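Local coordinates for TCR beta chain (Gallus gallus, PDB 6LIR), which pairs with the TCR alpha chain to form the chicken alpha-beta T-cell receptor, which probably recognises peptide antigen presented by MHC molecules, as in other vertebrates, at residues S30-Q35 / L99-G104. Residues are numbered along the deposited sequence; the frame is centred on the assembly and turned at random.
Sequences SWYLQQ and LNFGQG
Tyr-32 meets Phe-101 with its ring and Leu-99 chiefly with its hydroxyl end, and these two touches make up the whole of this small contact. The first bond of the Tyr-32 side chain points toward the 99-104 segment, and with CG anti to the carbonyl carbon (chi1 -84°) the ring passes alongside Phe-101 and carries its hydroxyl end toward Leu-99. Along one flank, CD2 of Tyr-32 comes to 4.1 Å from CE2 of Phe-101. The two rings are neither stacked nor T-shaped: their planes are inclined at 45° with centroids 5.9 Å apart, and the side chains run at roughly a right angle to each other. Phe-101 takes nearly the same first torsion (chi1 -80°), which swings its ring from the strand to the tyrosine's flank. Farther out, one methyl of Leu-99 does the touching: CD1 lies 4.0 Å from OH of Tyr-32 and 4.3 Å from its CE2, so the leucine packs against the hydroxyl end of the phenol while the phenylalanine packs nearer its root. Everything here is van der Waals contact. Strand 84-91 lies between strands 28-34 and 100-110 in the sheet, and the backbones stay apart, CA of Tyr-32 to CA of Gly-104 being 9.3 Å. Phe-101 opens the Phe-Gly-X-Gly motif of the J segment, Phe-101 to Gly-104. Across the interface, Phe-99 of the TCR alpha chain meets the Tyr-32 ring edge-to-face, Leu-97 of that chain packs on Leu-99 and Pro-41 of that chain on Phe-101, making this trio part of the V-domain pairing surface. Within its own sheet, strand 28-34 is flanked by strands 84-91 and 40-46, and the latter supplies Leu-42 as a further neighbour of Tyr-32.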
ATOM      1  N   SER B  30       1.965  -9.729 -19.611  1.00 36.19           N
ATOM      2  CA  SER B  30       1.085  -8.604 -19.875  1.00 37.75           C
ATOM      3  C   SER B  30       1.521  -7.413 -19.043  1.00 39.44           C
ATOM      4  O   SER B  30       2.243  -7.550 -18.053  1.00 43.15           O
ATOM      5  CB  SER B  30      -0.375  -8.959 -19.578  1.00 40.33           C
ATOM      6  OG  SER B  30      -0.536  -9.324 -18.220  1.00 42.40           O
ATOM      7  N   TRP B  31       1.035  -6.243 -19.446  1.00 35.87           N
ATOM      8  CA  TRP B  31       1.282  -4.990 -18.749  1.00 38.68           C
ATOM      9  C   TRP B  31      -0.064  -4.340 -18.475  1.00 42.41           C
ATOM     10  O   TRP B  31      -0.896  -4.223 -19.381  1.00 37.18           O
ATOM     11  CB  TRP B  31       2.173  -4.049 -19.567  1.00 38.83           C
ATOM     12  CG  TRP B  31       3.651  -4.268 -19.375  1.00 42.38           C
ATOM     13  CD1 TRP B  31       4.515  -4.856 -20.256  1.00 39.29           C
ATOM     14  CD2 TRP B  31       4.438  -3.888 -18.236  1.00 38.01           C
ATOM     15  NE1 TRP B  31       5.788  -4.869 -19.736  1.00 42.29           N
ATOM     16  CE2 TRP B  31       5.768  -4.282 -18.496  1.00 39.50           C
ATOM     17  CE3 TRP B  31       4.147  -3.258 -17.020  1.00 39.81           C
ATOM     18  CZ2 TRP B  31       6.805  -4.065 -17.589  1.00 37.66           C
ATOM     19  CZ3 TRP B  31       5.181  -3.045 -16.116  1.00 35.23           C
ATOM     20  CH2 TRP B  31       6.491  -3.448 -16.406  1.00 38.65           C
ATOM     21  N   TYR B  32      -0.269  -3.914 -17.233  1.00 38.70           N
ATOM     22  CA  TYR B  32      -1.544  -3.391 -16.767  1.00 35.94           C
ATOM     23  C   TYR B  32      -1.328  -2.004 -16.191  1.00 37.27           C
ATOM     24  O   TYR B  32      -0.259  -1.697 -15.656  1.00 44.18           O
ATOM     25  CB  TYR B  32      -2.170  -4.295 -15.695  1.00 36.28           C
ATOM     26  CG  TYR B  32      -2.951  -5.463 -16.243  1.00 40.69           C
ATOM     27  CD1 TYR B  32      -4.290  -5.323 -16.587  1.00 43.92           C
ATOM     28  CD2 TYR B  32      -2.356  -6.709 -16.414  1.00 39.45           C
ATOM     29  CE1 TYR B  32      -5.014  -6.387 -17.093  1.00 44.79           C
ATOM     30  CE2 TYR B  32      -3.076  -7.784 -16.920  1.00 41.79           C
ATOM     31  CZ  TYR B  32      -4.407  -7.613 -17.253  1.00 43.59           C
ATOM     32  OH  TYR B  32      -5.139  -8.663 -17.759  1.00 50.95           O
ATOM     33  N   LEU B  33      -2.346  -1.163 -16.305  1.00 37.35           N
ATOM     34  CA  LEU B  33      -2.285   0.200 -15.802  1.00 41.44           C
ATOM     35  C   LEU B  33      -3.286   0.349 -14.669  1.00 43.80           C
ATOM     36  O   LEU B  33      -4.460  -0.004 -14.821  1.00 46.57           O
ATOM     37  CB  LEU B  33      -2.600   1.204 -16.913  1.00 42.29           C
ATOM     38  CG  LEU B  33      -2.370   2.685 -16.618  1.00 44.34           C
ATOM     39  CD1 LEU B  33      -1.038   3.120 -17.192  1.00 45.99           C
ATOM     40  CD2 LEU B  33      -3.500   3.523 -17.194  1.00 47.21           C
ATOM     41  N   GLN B  34      -2.814   0.858 -13.535  1.00 41.57           N
ATOM     42  CA  GLN B  34      -3.662   1.157 -12.389  1.00 40.87           C
ATOM     43  C   GLN B  34      -3.611   2.652 -12.123  1.00 44.24           C
ATOM     44  O   GLN B  34      -2.544   3.194 -11.815  1.00 39.93           O
ATOM     45  CB  GLN B  34      -3.224   0.377 -11.148  1.00 41.39           C
ATOM     46  CG  GLN B  34      -4.128   0.613  -9.937  1.00 42.34           C
ATOM     47  CD  GLN B  34      -3.576   0.012  -8.664  1.00 49.72           C
ATOM     48  OE1 GLN B  34      -2.615   0.521  -8.087  1.00 48.64           O
ATOM     49  NE2 GLN B  34      -4.187  -1.078  -8.215  1.00 54.31           N
ATOM     50  N   GLN B  35      -4.753   3.312 -12.250  1.00 56.27           N
ATOM     51  CA  GLN B  35      -4.883   4.694 -11.821  1.00 57.42           C
ATOM     52  C   GLN B  35      -6.048   4.798 -10.850  1.00 62.97           C
ATOM     53  O   GLN B  35      -6.969   3.974 -10.894  1.00 59.93           O
ATOM     54  CB  GLN B  35      -5.098   5.624 -13.025  1.00 63.13           C
ATOM     55  CG  GLN B  35      -3.912   5.631 -13.986  1.00 59.77           C
ATOM     56  CD  GLN B  35      -4.168   6.435 -15.247  1.00 68.24           C
ATOM     57  OE1 GLN B  35      -5.201   6.278 -15.903  1.00 70.12           O
ATOM     58  NE2 GLN B  35      -3.219   7.294 -15.600  1.00 66.34           N
ATOM     59  N   LEU B  99      -3.158 -15.334 -12.931  1.00 42.98           N
ATOM     60  CA  LEU B  99      -2.078 -14.441 -13.308  1.00 42.95           C
ATOM     61  C   LEU B  99      -1.180 -14.212 -12.102  1.00 43.41           C
ATOM     62  O   LEU B  99      -1.659 -14.090 -10.970  1.00 43.62           O
ATOM     63  CB  LEU B  99      -2.621 -13.101 -13.809  1.00 38.43           C
ATOM     64  CG  LEU B  99      -3.282 -13.039 -15.186  1.00 45.62           C
ATOM     65  CD1 LEU B  99      -3.995 -11.707 -15.364  1.00 40.77           C
ATOM     66  CD2 LEU B  99      -2.256 -13.250 -16.288  1.00 46.87           C
ATOM     67  N   ASN B 100       0.121 -14.163 -12.349  1.00 45.95           N
ATOM     68  CA  ASN B 100       1.095 -13.832 -11.321  1.00 46.62           C
ATOM     69  C   ASN B 100       1.551 -12.407 -11.582  1.00 47.74           C
ATOM     70  O   ASN B 100       2.043 -12.104 -12.671  1.00 47.03           O
ATOM     71  CB  ASN B 100       2.287 -14.790 -11.359  1.00 49.57           C
ATOM     72  CG  ASN B 100       1.999 -16.114 -10.675  1.00 60.58           C
ATOM     73  OD1 ASN B 100       0.879 -16.625 -10.727  1.00 61.16           O
ATOM     74  ND2 ASN B 100       3.014 -16.677 -10.029  1.00 68.38           N
ATOM     75  N   PHE B 101       1.425 -11.546 -10.583  1.00 36.34           N
ATOM     76  CA  PHE B 101       1.705 -10.137 -10.791  1.00 38.12           C
ATOM     77  C   PHE B 101       3.041  -9.778 -10.170  1.00 44.92           C
ATOM     78  O   PHE B 101       3.481 -10.397  -9.196  1.00 35.15           O
ATOM     79  CB  PHE B 101       0.619  -9.261 -10.167  1.00 36.69           C
ATOM     80  CG  PHE B 101      -0.624  -9.144 -10.994  1.00 37.34           C
ATOM     81  CD1 PHE B 101      -1.588 -10.133 -10.960  1.00 38.40           C
ATOM     82  CD2 PHE B 101      -0.837  -8.033 -11.792  1.00 40.43           C
ATOM     83  CE1 PHE B 101      -2.737 -10.026 -11.717  1.00 42.10           C
ATOM     84  CE2 PHE B 101      -1.984  -7.919 -12.552  1.00 39.77           C
ATOM     85  CZ  PHE B 101      -2.936  -8.917 -12.513  1.00 35.62           C
ATOM     86  N   GLY B 102       3.658  -8.732 -10.706  1.00 43.30           N
ATOM     87  CA  GLY B 102       4.795  -8.152 -10.043  1.00 43.35           C
ATOM     88  C   GLY B 102       4.331  -7.166  -9.001  1.00 40.94           C
ATOM     89  O   GLY B 102       3.143  -6.882  -8.844  1.00 40.48           O
ATOM     90  N   GLN B 103       5.297  -6.626  -8.274  1.00 42.42           N
ATOM     91  CA  GLN B 103       4.979  -5.690  -7.208  1.00 46.63           C
ATOM     92  C   GLN B 103       4.592  -4.319  -7.734  1.00 43.49           C
ATOM     93  O   GLN B 103       4.055  -3.508  -6.974  1.00 45.85           O
ATOM     94  CB  GLN B 103       6.128  -5.628  -6.206  1.00 47.50           C
ATOM     95  CG  GLN B 103       6.061  -6.833  -5.279  1.00 58.35           C
ATOM     96  CD  GLN B 103       7.325  -7.080  -4.489  1.00 73.65           C
ATOM     97  OE1 GLN B 103       7.346  -7.935  -3.601  1.00 78.15           O
ATOM     98  NE2 GLN B 103       8.381  -6.336  -4.795  1.00 65.91           N
ATOM     99  N   GLY B 104       4.856  -4.038  -9.007  1.00 44.18           N
ATOM    100  CA  GLY B 104       4.386  -2.797  -9.583  1.00 42.83           C
ATOM    101  C   GLY B 104       5.414  -1.692  -9.668  1.00 44.24           C
ATOM    102  O   GLY B 104       6.292  -1.561  -8.810  1.00 42.52           O
TER